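Local coordinates for thiamine pyrophosphokinase (Candida albicans, PDB 2G9Z), which catalyses transfer of a pyrophosphate group from ATP to thiamine, giving the cofactor thiamine pyrophosphate, with magnesium ions bound at its active site, at residues I73-I78 with Y98-N102; Y257-R263 with I317-F323. All coordinates share one frame; numbering follows the deposited sequence.

Interaction 1 of 2, residues I73-I78 with Y98-N102; sequences ITIDLI and YEYFN
Tyr100, on helix 93-100, reaches into the bend of 73-78, and its ring carries nearly all of this contact. CG anti to the backbone N (chi1 -179°) carries the ring toward 73-78. Leu77 lies over one face: its CB sits 3.9 Å from the ring centroid in a CH-pi contact, offset toward the rim, while CD2 follows the same ring back to Tyr100 CD2 at 3.6 Å. Leu77 CG, anti to its backbone N (chi1 -177°), lays the leucine chain along the ring, running counter to the tyrosine. The Ile73 side chain runs at about a right angle to that of Tyr100, its CG2 3.8 Å from Tyr100 CD1, and its carbonyl O lies in plane at the ring edge. Ile78 comes to the edge as well, CD1 to Tyr100 CE2 at 3.3 Å. At the far end Leu77 N gives Tyr100 OH a weak hydrogen bond of 3.4 Å, bent to 132°. Asp76, the N-cap of helix 77-81, turns its carboxylate to Ser79 instead. The contact thus joins the start of helix 77-81 to helix 93-100 mainly through apolar packing round a single ring, with a weak backbone N-H bond to the phenol oxygen.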
loop_
_atom_site.group_PDB
_atom_site.type_symbol
_atom_site.label_atom_id
_atom_site.label_comp_id
_atom_site.label_asym_id
_atom_site.label_seq_id
_atom_site.Cartn_x
_atom_site.Cartn_y
_atom_site.Cartn_z
ATOM N N ILE A 73 -13.561 7.093 8.865
ATOM C CA ILE A 73 -14.358 5.910 8.562
ATOM C C ILE A 73 -15.395 6.205 7.484
ATOM O O ILE A 73 -16.309 7.006 7.687
ATOM C CB ILE A 73 -15.055 5.383 9.833
ATOM C CG1 ILE A 73 -13.991 4.961 10.854
ATOM C CG2 ILE A 73 -15.967 4.213 9.484
ATOM C CD1 ILE A 73 -14.541 4.419 12.152
ATOM N N THR A 74 -15.247 5.536 6.343
ATOM C CA THR A 74 -16.131 5.735 5.200
ATOM C C THR A 74 -17.121 4.601 4.935
ATOM O O THR A 74 -18.005 4.734 4.088
ATOM C CB THR A 74 -15.307 5.949 3.916
ATOM O OG1 THR A 74 -14.616 4.736 3.584
ATOM C CG2 THR A 74 -14.284 7.057 4.121
ATOM N N ILE A 75 -16.977 3.490 5.647
ATOM C CA ILE A 75 -17.872 2.355 5.458
ATOM C C ILE A 75 -19.116 2.454 6.331
ATOM O O ILE A 75 -19.280 3.399 7.105
ATOM C CB ILE A 75 -17.187 1.019 5.814
ATOM C CG1 ILE A 75 -16.894 0.978 7.316
ATOM C CG2 ILE A 75 -15.908 0.859 5.012
ATOM C CD1 ILE A 75 -16.658 -0.413 7.863
ATOM N N ASP A 76 -19.987 1.459 6.200
ATOM C CA ASP A 76 -21.206 1.390 6.989
ATOM C C ASP A 76 -20.803 0.772 8.328
ATOM O O ASP A 76 -21.027 -0.415 8.576
ATOM C CB ASP A 76 -22.238 0.506 6.290
ATOM C CG ASP A 76 -23.550 0.429 7.046
ATOM O OD1 ASP A 76 -23.594 0.849 8.223
ATOM O OD2 ASP A 76 -24.539 -0.065 6.461
ATOM N N LEU A 77 -20.201 1.598 9.176
ATOM C CA LEU A 77 -19.721 1.184 10.488
ATOM C C LEU A 77 -20.730 0.427 11.339
ATOM O O LEU A 77 -20.436 -0.658 11.841
ATOM C CB LEU A 77 -19.228 2.407 11.263
ATOM C CG LEU A 77 -18.618 2.137 12.640
ATOM C CD1 LEU A 77 -17.380 1.254 12.493
ATOM C CD2 LEU A 77 -18.260 3.456 13.298
ATOM N N ILE A 78 -21.919 0.998 11.505
ATOM C CA ILE A 78 -22.950 0.372 12.329
ATOM C C ILE A 78 -23.304 -1.057 11.928
ATOM O O ILE A 78 -23.483 -1.915 12.791
ATOM C CB ILE A 78 -24.236 1.240 12.360
ATOM C CG1 ILE A 78 -24.040 2.423 13.316
ATOM C CG2 ILE A 78 -25.429 0.412 12.834
ATOM C CD1 ILE A 78 -22.841 3.293 13.006
ATOM N N TYR A 98 -15.182 8.333 17.040
ATOM C CA TYR A 98 -15.873 9.477 17.623
ATOM C C TYR A 98 -16.456 10.397 16.549
ATOM O O TYR A 98 -17.646 10.702 16.561
ATOM C CB TYR A 98 -14.900 10.273 18.501
ATOM C CG TYR A 98 -15.541 11.402 19.287
ATOM C CD1 TYR A 98 -16.065 11.183 20.561
ATOM C CD2 TYR A 98 -15.626 12.690 18.753
ATOM C CE1 TYR A 98 -16.657 12.217 21.288
ATOM C CE2 TYR A 98 -16.216 13.729 19.466
ATOM C CZ TYR A 98 -16.729 13.487 20.733
ATOM O OH TYR A 98 -17.310 14.512 21.445
ATOM N N GLU A 99 -15.607 10.827 15.620
ATOM C CA GLU A 99 -16.002 11.741 14.547
ATOM C C GLU A 99 -17.028 11.184 13.567
ATOM O O GLU A 99 -17.697 11.946 12.869
ATOM C CB GLU A 99 -14.759 12.201 13.780
ATOM C CG GLU A 99 -13.684 12.795 14.676
ATOM C CD GLU A 99 -12.415 13.148 13.925
ATOM O OE1 GLU A 99 -11.923 12.297 13.152
ATOM O OE2 GLU A 99 -11.901 14.271 14.119
ATOM N N TYR A 100 -17.150 9.862 13.508
ATOM C CA TYR A 100 -18.103 9.222 12.606
ATOM C C TYR A 100 -19.525 9.696 12.896
ATOM O O TYR A 100 -20.367 9.764 11.998
ATOM C CB TYR A 100 -18.044 7.703 12.772
ATOM C CG TYR A 100 -18.972 6.936 11.859
ATOM C CD1 TYR A 100 -18.661 6.749 10.511
ATOM C CD2 TYR A 100 -20.151 6.375 12.347
ATOM C CE1 TYR A 100 -19.498 6.018 9.676
ATOM C CE2 TYR A 100 -20.995 5.644 11.520
ATOM C CZ TYR A 100 -20.661 5.468 10.186
ATOM O OH TYR A 100 -21.478 4.722 9.375
ATOM N N PHE A 101 -19.783 10.025 14.156
ATOM C CA PHE A 101 -21.106 10.465 14.573
ATOM C C PHE A 101 -21.332 11.972 14.451
ATOM O O PHE A 101 -22.455 12.447 14.621
ATOM C CB PHE A 101 -21.357 9.997 16.007
ATOM C CG PHE A 101 -21.392 8.501 16.148
ATOM C CD1 PHE A 101 -22.569 7.796 15.925
ATOM C CD2 PHE A 101 -20.232 7.791 16.451
ATOM C CE1 PHE A 101 -22.594 6.403 16.000
ATOM C CE2 PHE A 101 -20.246 6.396 16.527
ATOM C CZ PHE A 101 -21.426 5.704 16.300
ATOM N N ASN A 102 -20.273 12.719 14.152
ATOM C CA ASN A 102 -20.387 14.167 13.999
ATOM C C ASN A 102 -21.504 14.516 13.022
ATOM O O ASN A 102 -21.570 13.968 11.919
ATOM C CB ASN A 102 -19.069 14.757 13.492
ATOM C CG ASN A 102 -17.997 14.799 14.559
ATOM O OD1 ASN A 102 -16.850 15.157 14.289
ATOM N ND2 ASN A 102 -18.364 14.440 15.782
#

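Interaction 2 of 2, residues Y257-R263 with I317-F323; sequences YISYKNR and ISGETGF
Backbone hydrogen bonds join Ile258 and Phe323 as an antiparallel hydrogen-bonded pair, with Ile258 N to Phe323 O at 2.9 Å. Past the paired strands, Tyr260 N bonds to Thr321 O from above the carbonyl plane. The backbone angles of Gly322 by themselves call for glycine. Among aromatic contacts, Ile258 CB stands over a face of the Phe323 ring, 3.7 Å from its centroid in a CH-pi contact, and CG2 and CD1 flank it along the rim. The Tyr260 side chain crosses that of Phe323 at about a right angle, its OH at the edge of the Phe323 ring, and takes the Thr321 carbonyl carbon over one face of its own ring. Polar side chains grip the 317-320 loop. Tyr260 OH donates to Gly319 O at 2.6 Å, and Arg263, its chain bent at chi3 (-63°), gives NH1 to a lone pair of Ile317 O at 3.0 Å, in the guanidinium plane. Arg263 NH2 makes a long salt bridge to Glu320 OE2, 3.6 Å away, and the guanidinium also bonds Asp29 O and Ser30 OG. One water links Tyr257 OH and Thr321 OG1. Two loop carbonyls are thus each held by a 257-263 side chain, just after pocket residues Ser312-Arg316 of the bound thiamine pyrophosphate analogue.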
loop_
_atom_site.group_PDB
_atom_site.type_symbol
_atom_site.label_atom_id
_atom_site.label_comp_id
_atom_site.label_asym_id
_atom_site.label_seq_id
_atom_site.Cartn_x
_atom_site.Cartn_y
_atom_site.Cartn_z
ATOM N N TYR A 257 -10.943 -21.660 -1.965
ATOM C CA TYR A 257 -12.212 -21.492 -2.651
ATOM C C TYR A 257 -12.851 -20.251 -2.045
ATOM O O TYR A 257 -13.182 -20.234 -0.862
ATOM C CB TYR A 257 -13.120 -22.712 -2.450
ATOM C CG TYR A 257 -14.526 -22.518 -2.993
ATOM C CD1 TYR A 257 -14.737 -22.093 -4.303
ATOM C CD2 TYR A 257 -15.643 -22.754 -2.189
ATOM C CE1 TYR A 257 -16.028 -21.904 -4.804
ATOM C CE2 TYR A 257 -16.939 -22.569 -2.678
ATOM C CZ TYR A 257 -17.123 -22.145 -3.983
ATOM O OH TYR A 257 -18.401 -21.959 -4.467
ATOM N N ILE A 258 -12.981 -19.203 -2.849
ATOM C CA ILE A 258 -13.577 -17.955 -2.387
ATOM C C ILE A 258 -15.011 -17.948 -2.890
ATOM O O ILE A 258 -15.237 -18.018 -4.092
ATOM C CB ILE A 258 -12.831 -16.719 -2.960
ATOM C CG1 ILE A 258 -11.380 -16.692 -2.471
ATOM C CG2 ILE A 258 -13.537 -15.443 -2.532
ATOM C CD1 ILE A 258 -10.486 -17.753 -3.092
ATOM N N SER A 259 -15.977 -17.869 -1.975
ATOM C CA SER A 259 -17.381 -17.879 -2.375
ATOM C C SER A 259 -18.195 -16.728 -1.807
ATOM O O SER A 259 -17.821 -16.108 -0.813
ATOM C CB SER A 259 -18.036 -19.208 -1.978
ATOM O OG SER A 259 -18.101 -19.346 -0.570
ATOM N N TYR A 260 -19.322 -16.461 -2.460
ATOM C CA TYR A 260 -20.238 -15.393 -2.080
ATOM C C TYR A 260 -21.572 -15.663 -2.777
ATOM O O TYR A 260 -21.611 -16.397 -3.760
ATOM C CB TYR A 260 -19.671 -14.046 -2.533
ATOM C CG TYR A 260 -18.890 -14.142 -3.829
ATOM C CD1 TYR A 260 -17.504 -14.312 -3.816
ATOM C CD2 TYR A 260 -19.541 -14.138 -5.059
ATOM C CE1 TYR A 260 -16.791 -14.484 -4.996
ATOM C CE2 TYR A 260 -18.838 -14.309 -6.247
ATOM C CZ TYR A 260 -17.464 -14.485 -6.207
ATOM O OH TYR A 260 -16.764 -14.698 -7.370
ATOM N N LYS A 261 -22.658 -15.082 -2.269
ATOM C CA LYS A 261 -23.986 -15.280 -2.866
ATOM C C LYS A 261 -23.892 -15.013 -4.364
ATOM O O LYS A 261 -24.239 -15.863 -5.181
ATOM C CB LYS A 261 -25.004 -14.331 -2.226
ATOM C CG LYS A 261 -26.356 -14.304 -2.910
ATOM C CD LYS A 261 -27.196 -13.134 -2.399
ATOM C CE LYS A 261 -28.525 -13.046 -3.129
ATOM N NZ LYS A 261 -29.358 -14.260 -2.904
ATOM N N ASN A 262 -23.432 -13.813 -4.701
ATOM C CA ASN A 262 -23.210 -13.395 -6.082
ATOM C C ASN A 262 -22.315 -12.168 -6.027
ATOM O O ASN A 262 -21.986 -11.688 -4.942
ATOM C CB ASN A 262 -24.521 -13.069 -6.817
ATOM C CG ASN A 262 -25.398 -12.102 -6.060
ATOM O OD1 ASN A 262 -24.947 -11.056 -5.603
ATOM N ND2 ASN A 262 -26.674 -12.443 -5.937
ATOM N N ARG A 263 -21.911 -11.668 -7.185
ATOM C CA ARG A 263 -21.034 -10.505 -7.236
ATOM C C ARG A 263 -21.763 -9.192 -6.959
ATOM O O ARG A 263 -21.135 -8.183 -6.630
ATOM C CB ARG A 263 -20.334 -10.453 -8.594
ATOM C CG ARG A 263 -19.386 -11.619 -8.807
ATOM C CD ARG A 263 -18.920 -11.700 -10.243
ATOM N NE ARG A 263 -20.039 -11.943 -11.151
ATOM C CZ ARG A 263 -19.908 -12.098 -12.464
ATOM N NH1 ARG A 263 -18.705 -12.036 -13.019
ATOM N NH2 ARG A 263 -20.979 -12.301 -13.220
ATOM N N ILE A 317 -13.154 -10.658 -11.439
ATOM C CA ILE A 317 -13.816 -11.864 -10.971
ATOM C C ILE A 317 -14.942 -12.293 -11.912
ATOM O O ILE A 317 -15.934 -11.586 -12.074
ATOM C CB ILE A 317 -14.377 -11.656 -9.544
ATOM C CG1 ILE A 317 -13.222 -11.339 -8.580
ATOM C CG2 ILE A 317 -15.134 -12.900 -9.091
ATOM C CD1 ILE A 317 -13.649 -11.107 -7.146
ATOM N N SER A 318 -14.765 -13.451 -12.543
ATOM C CA SER A 318 -15.764 -13.988 -13.462
ATOM C C SER A 318 -16.740 -14.929 -12.753
ATOM O O SER A 318 -17.905 -15.032 -13.140
ATOM C CB SER A 318 -15.079 -14.735 -14.615
ATOM O OG SER A 318 -14.336 -13.844 -15.430
ATOM N N GLY A 319 -16.262 -15.620 -11.722
ATOM C CA GLY A 319 -17.123 -16.538 -10.988
ATOM C C GLY A 319 -18.308 -15.822 -10.371
ATOM O O GLY A 319 -18.138 -14.912 -9.560
ATOM N N GLU A 320 -19.518 -16.232 -10.736
ATOM C CA GLU A 320 -20.712 -15.581 -10.213
ATOM C C GLU A 320 -20.972 -15.868 -8.742
ATOM O O GLU A 320 -21.519 -15.028 -8.030
ATOM C CB GLU A 320 -21.946 -16.001 -11.017
ATOM C CG GLU A 320 -21.846 -15.743 -12.508
ATOM C CD GLU A 320 -23.207 -15.717 -13.169
ATOM O OE1 GLU A 320 -23.963 -16.703 -13.011
ATOM O OE2 GLU A 320 -23.514 -14.708 -13.841
ATOM N N THR A 321 -20.583 -17.056 -8.296
ATOM C CA THR A 321 -20.805 -17.469 -6.917
ATOM C C THR A 321 -19.506 -17.795 -6.192
ATOM O O THR A 321 -19.511 -18.116 -5.003
ATOM C CB THR A 321 -21.707 -18.713 -6.867
ATOM O OG1 THR A 321 -21.026 -19.815 -7.478
ATOM C CG2 THR A 321 -23.000 -18.456 -7.625
ATOM N N GLY A 322 -18.396 -17.724 -6.914
ATOM C CA GLY A 322 -17.116 -18.012 -6.301
ATOM C C GLY A 322 -16.055 -18.334 -7.324
ATOM O O GLY A 322 -16.344 -18.459 -8.509
ATOM N N PHE A 323 -14.816 -18.451 -6.862
ATOM C CA PHE A 323 -13.703 -18.781 -7.736
ATOM C C PHE A 323 -12.651 -19.536 -6.937
ATOM O O PHE A 323 -12.696 -19.575 -5.705
ATOM C CB PHE A 323 -13.089 -17.518 -8.352
ATOM C CG PHE A 323 -12.540 -16.538 -7.343
ATOM C CD1 PHE A 323 -13.365 -15.571 -6.766
ATOM C CD2 PHE A 323 -11.191 -16.576 -6.979
ATOM C CE1 PHE A 323 -12.856 -14.646 -5.837
ATOM C CE2 PHE A 323 -10.668 -15.663 -6.057
ATOM C CZ PHE A 323 -11.501 -14.694 -5.483
HETATM O O HOH W 1 -18.897 -20.996 -6.727
#

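How the interactions relate
The two contacts lie far apart in the chain, with centres about 29 Å apart and nearest atoms about 16 Å apart, and they share no residue. Interaction 1 closes before interaction 2 opens. It belongs to the alpha/beta catalytic part, where helices 77-81 and 93-100 flank strand 86-90 in sequence, that strand being one of the parallel strands of the large mixed sheet. Interaction 2 pairs strands 254-259 and 322-327 within the five-stranded sheet, in the part that holds the vitamin B1 binding domain. The large sheet runs through both parts: strand 315-316, at one edge of it, leads directly into segment 317-323. Interaction 1 thus lies in the part with the parallel strands, and interaction 2 at the loop that follows ligand-pocket residues.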